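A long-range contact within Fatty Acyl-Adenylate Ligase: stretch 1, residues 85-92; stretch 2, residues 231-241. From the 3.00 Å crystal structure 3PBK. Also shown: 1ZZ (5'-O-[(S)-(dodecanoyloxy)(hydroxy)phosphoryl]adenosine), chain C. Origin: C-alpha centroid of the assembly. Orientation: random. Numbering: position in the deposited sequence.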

# COMPACT_ATOMS: atom_id res chain seq x y z
N GLU A 85 21.10 -3.89 -0.98
CA GLU A 85 21.48 -4.05 0.42
C GLU A 85 20.34 -4.50 1.29
O GLU A 85 20.49 -5.37 2.13
CB GLU A 85 21.97 -2.72 0.98
CG GLU A 85 23.32 -2.31 0.48
CD GLU A 85 23.99 -1.37 1.44
OE1 GLU A 85 23.32 -0.39 1.86
OE2 GLU A 85 25.19 -1.62 1.78
N PHE A 86 19.19 -3.86 1.09
CA PHE A 86 18.03 -4.15 1.91
C PHE A 86 17.47 -5.54 1.61
O PHE A 86 17.06 -6.26 2.53
CB PHE A 86 16.93 -3.14 1.69
CG PHE A 86 15.61 -3.61 2.21
CD1 PHE A 86 15.32 -3.54 3.56
CD2 PHE A 86 14.68 -4.18 1.35
CE1 PHE A 86 14.11 -3.99 4.04
CE2 PHE A 86 13.47 -4.64 1.82
CZ PHE A 86 13.17 -4.54 3.17
N VAL A 87 17.43 -5.90 0.33
CA VAL A 87 16.94 -7.21 -0.07
C VAL A 87 17.75 -8.30 0.62
O VAL A 87 17.18 -9.20 1.23
CB VAL A 87 16.98 -7.40 -1.60
CG1 VAL A 87 16.36 -8.74 -1.98
CG2 VAL A 87 16.25 -6.27 -2.29
N GLU A 88 19.07 -8.22 0.53
CA GLU A 88 19.93 -9.24 1.12
C GLU A 88 19.63 -9.37 2.60
O GLU A 88 19.41 -10.46 3.11
CB GLU A 88 21.40 -8.91 0.91
CG GLU A 88 21.84 -8.80 -0.54
CD GLU A 88 23.20 -8.14 -0.66
OE1 GLU A 88 23.97 -8.24 0.32
OE2 GLU A 88 23.50 -7.53 -1.71
N ALA A 89 19.63 -8.23 3.28
CA ALA A 89 19.37 -8.20 4.72
C ALA A 89 18.06 -8.89 5.09
O ALA A 89 17.98 -9.61 6.09
CB ALA A 89 19.35 -6.76 5.20
N PHE A 90 17.03 -8.66 4.28
CA PHE A 90 15.70 -9.19 4.52
C PHE A 90 15.67 -10.73 4.45
O PHE A 90 15.12 -11.38 5.33
CB PHE A 90 14.70 -8.57 3.54
CG PHE A 90 13.30 -9.05 3.74
CD1 PHE A 90 12.81 -10.12 3.03
CD2 PHE A 90 12.48 -8.44 4.66
CE1 PHE A 90 11.53 -10.56 3.22
CE2 PHE A 90 11.19 -8.89 4.85
CZ PHE A 90 10.72 -9.95 4.14
N PHE A 91 16.25 -11.30 3.40
CA PHE A 91 16.33 -12.75 3.28
C PHE A 91 17.36 -13.36 4.23
O PHE A 91 17.20 -14.48 4.72
CB PHE A 91 16.60 -13.16 1.83
CG PHE A 91 15.37 -13.19 0.98
CD1 PHE A 91 14.55 -14.31 0.96
CD2 PHE A 91 15.00 -12.09 0.23
CE1 PHE A 91 13.41 -14.34 0.19
CE2 PHE A 91 13.86 -12.11 -0.55
CZ PHE A 91 13.06 -13.24 -0.57
N ALA A 92 18.42 -12.61 4.49
CA ALA A 92 19.35 -12.98 5.52
C ALA A 92 18.57 -13.23 6.80
O ALA A 92 18.91 -14.12 7.58
CB ALA A 92 20.37 -11.88 5.73
P 1ZZ C . -2.27 -1.58 3.03
C1 1ZZ C . 3.00 -8.69 -8.90
N1 1ZZ C . -7.61 -0.09 0.08
O1 1ZZ C . -2.51 -1.26 -0.29
C2 1ZZ C . 1.90 -8.69 -7.87
N2 1ZZ C . -7.23 -1.11 -1.85
O2 1ZZ C . -1.95 -2.43 1.65
C3 1ZZ C . 1.43 -7.33 -7.35
N3 1ZZ C . -9.79 1.02 -0.66
O3 1ZZ C . -2.51 -2.40 4.36
C4 1ZZ C . 0.18 -7.40 -6.45
N4 1ZZ C . -10.40 0.54 -2.85
O4 1ZZ C . -1.26 -0.69 3.30
C5 1ZZ C . -0.70 -6.17 -6.18
N5 1ZZ C . -9.00 -0.92 -4.20
O5 1ZZ C . -3.63 -0.77 2.78
C6 1ZZ C . -1.43 -6.28 -4.87
O6 1ZZ C . -6.13 -0.03 1.80
C7 1ZZ C . -2.82 -5.71 -4.70
O7 1ZZ C . -9.31 0.39 3.28
C8 1ZZ C . -3.20 -5.23 -3.31
O8 1ZZ C . -8.08 -2.08 4.00
C9 1ZZ C . -3.70 -3.79 -3.12
C10 1ZZ C . -3.15 -2.93 -2.01
C11 1ZZ C . -2.74 -3.37 -0.67
C12 1ZZ C . -2.55 -2.29 0.29
C13 1ZZ C . -4.77 -1.32 3.37
C14 1ZZ C . -6.11 -0.62 3.12
C15 1ZZ C . -7.48 -1.32 3.01
C16 1ZZ C . -8.31 -0.21 2.51
C17 1ZZ C . -7.43 0.40 1.47
C18 1ZZ C . -6.77 -0.89 -0.57
C19 1ZZ C . -8.43 -0.39 -1.96
C20 1ZZ C . -8.66 0.23 -0.83
C21 1ZZ C . -10.63 1.15 -1.72
C22 1ZZ C . -9.25 -0.26 -2.99
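Stretch 2 (231-241) GLVGFLLTPVA

Stretch 2 is helical, like stretch 1, and crosses it steeply: the N-to-C directions differ by 74°, with a signed crossing angle of -74°, and the axes come no closer than 12.1 Å. That wide spacing leaves room for large side chains between the backbones; even the nearest pair of alpha carbons, Val87 CA and Leu236 CA, stands 7.8 Å apart.

The contact is entirely apolar, with no hydrogen bond across it. Leu236, at chi1 t and chi2 t, is its hub and has the largest area covered. Its CD1 lies 3.8 Å from Phe86 CE2 and 4.1 Å from Val87 CG2, while its CD2 meets the edge of the Phe91 ring at 3.6 Å from CE2, so the two methyls of one leucine reach three residues of the facing helix. Leu237 starts sideways, but its end comes nearer, and CD2 sits 3.9 Å from Phe90 CE1 and 4.0 Å from Phe91 CZ, serving two rings at once. Leu232 makes the longest of these contacts, its CD1 4.4 Å from Phe90 CE2, while Val240 CG1 packs 4.0 Å from Phe91 CZ. Three aromatic rings on stretch 1, with Val87 beside them, meet branched aliphatic ends on stretch 2.

Within stretch 2 the backbone bonding is irregular. A wider pi-type turn spans 231-237, where Leu232 O accepts from both Leu236 N (2.9 Å) and Leu237 N (3.1 Å). Further on, the helix kinks at Pro239, whose nitrogen makes no bond to the preceding turn. One side chain joins in: Thr238 OG1 donates to Val233 O at 2.7 Å. Stretch 1 keeps regular i to i+4 bonding, such as Phe90 N to Phe86 O at 3.0 Å.

Away from this contact, stretch 2 meets the acyl chain of the ligand: Gly234 O lies 3.5 Å from 1ZZ C1, and Phe235 CE2 lies 3.7 Å from 1ZZ C3.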

# COMPACT_ATOMS: atom_id res chain seq x y z
N GLY A 231 4.57 -2.51 -2.27
CA GLY A 231 5.91 -2.56 -2.81
C GLY A 231 6.62 -3.83 -2.41
O GLY A 231 7.21 -4.51 -3.24
N LEU A 232 6.55 -4.15 -1.12
CA LEU A 232 7.25 -5.29 -0.56
C LEU A 232 6.73 -6.67 -0.99
O LEU A 232 7.47 -7.46 -1.56
CB LEU A 232 7.25 -5.20 0.97
CG LEU A 232 7.78 -6.44 1.67
CD1 LEU A 232 9.28 -6.35 1.74
CD2 LEU A 232 7.19 -6.59 3.06
N VAL A 233 5.47 -6.97 -0.70
CA VAL A 233 4.95 -8.32 -0.94
C VAL A 233 4.67 -8.54 -2.41
O VAL A 233 4.88 -9.62 -2.97
CB VAL A 233 3.65 -8.57 -0.19
CG1 VAL A 233 3.13 -9.98 -0.51
CG2 VAL A 233 3.87 -8.41 1.28
N GLY A 234 4.16 -7.49 -3.04
CA GLY A 234 3.91 -7.52 -4.45
C GLY A 234 5.19 -7.44 -5.25
O GLY A 234 5.29 -8.07 -6.29
N PHE A 235 6.18 -6.68 -4.81
CA PHE A 235 7.29 -6.48 -5.72
C PHE A 235 8.69 -6.85 -5.29
O PHE A 235 9.62 -6.75 -6.08
CB PHE A 235 7.21 -5.11 -6.36
CG PHE A 235 6.13 -5.03 -7.39
CD1 PHE A 235 6.38 -5.41 -8.69
CD2 PHE A 235 4.86 -4.62 -7.04
CE1 PHE A 235 5.38 -5.35 -9.65
CE2 PHE A 235 3.85 -4.56 -7.99
CZ PHE A 235 4.12 -4.92 -9.30
N LEU A 236 8.83 -7.32 -4.07
CA LEU A 236 10.05 -8.01 -3.71
C LEU A 236 9.79 -9.52 -3.68
O LEU A 236 10.46 -10.30 -4.37
CB LEU A 236 10.59 -7.52 -2.37
CG LEU A 236 12.07 -7.83 -2.13
CD1 LEU A 236 12.57 -7.19 -0.87
CD2 LEU A 236 12.24 -9.32 -2.04
N LEU A 237 8.79 -9.93 -2.91
CA LEU A 237 8.49 -11.34 -2.70
C LEU A 237 7.91 -12.06 -3.93
O LEU A 237 8.34 -13.17 -4.25
CB LEU A 237 7.57 -11.51 -1.50
CG LEU A 237 8.14 -10.98 -0.19
CD1 LEU A 237 7.18 -11.24 0.93
CD2 LEU A 237 9.47 -11.62 0.09
N THR A 238 6.96 -11.44 -4.63
CA THR A 238 6.32 -12.11 -5.76
C THR A 238 7.23 -12.42 -6.96
O THR A 238 7.13 -13.51 -7.53
CB THR A 238 5.08 -11.37 -6.24
OG1 THR A 238 4.22 -11.12 -5.13
CG2 THR A 238 4.33 -12.22 -7.26
N PRO A 239 8.10 -11.48 -7.36
CA PRO A 239 9.08 -11.86 -8.38
C PRO A 239 10.04 -12.97 -7.89
O PRO A 239 10.63 -13.69 -8.69
CB PRO A 239 9.85 -10.56 -8.64
CG PRO A 239 8.97 -9.49 -8.15
CD PRO A 239 8.21 -10.06 -7.00
N VAL A 240 10.18 -13.12 -6.58
CA VAL A 240 11.05 -14.16 -6.05
C VAL A 240 10.38 -15.52 -6.06
O VAL A 240 11.01 -16.54 -6.36
CB VAL A 240 11.52 -13.82 -4.64
CG1 VAL A 240 11.96 -15.06 -3.91
CG2 VAL A 240 12.65 -12.79 -4.70
N ALA A 241 9.08 -15.55 -5.75
CA ALA A 241 8.34 -16.81 -5.63
C ALA A 241 7.87 -17.30 -7.00
O ALA A 241 7.22 -18.33 -7.12
CB ALA A 241 7.16 -16.62 -4.70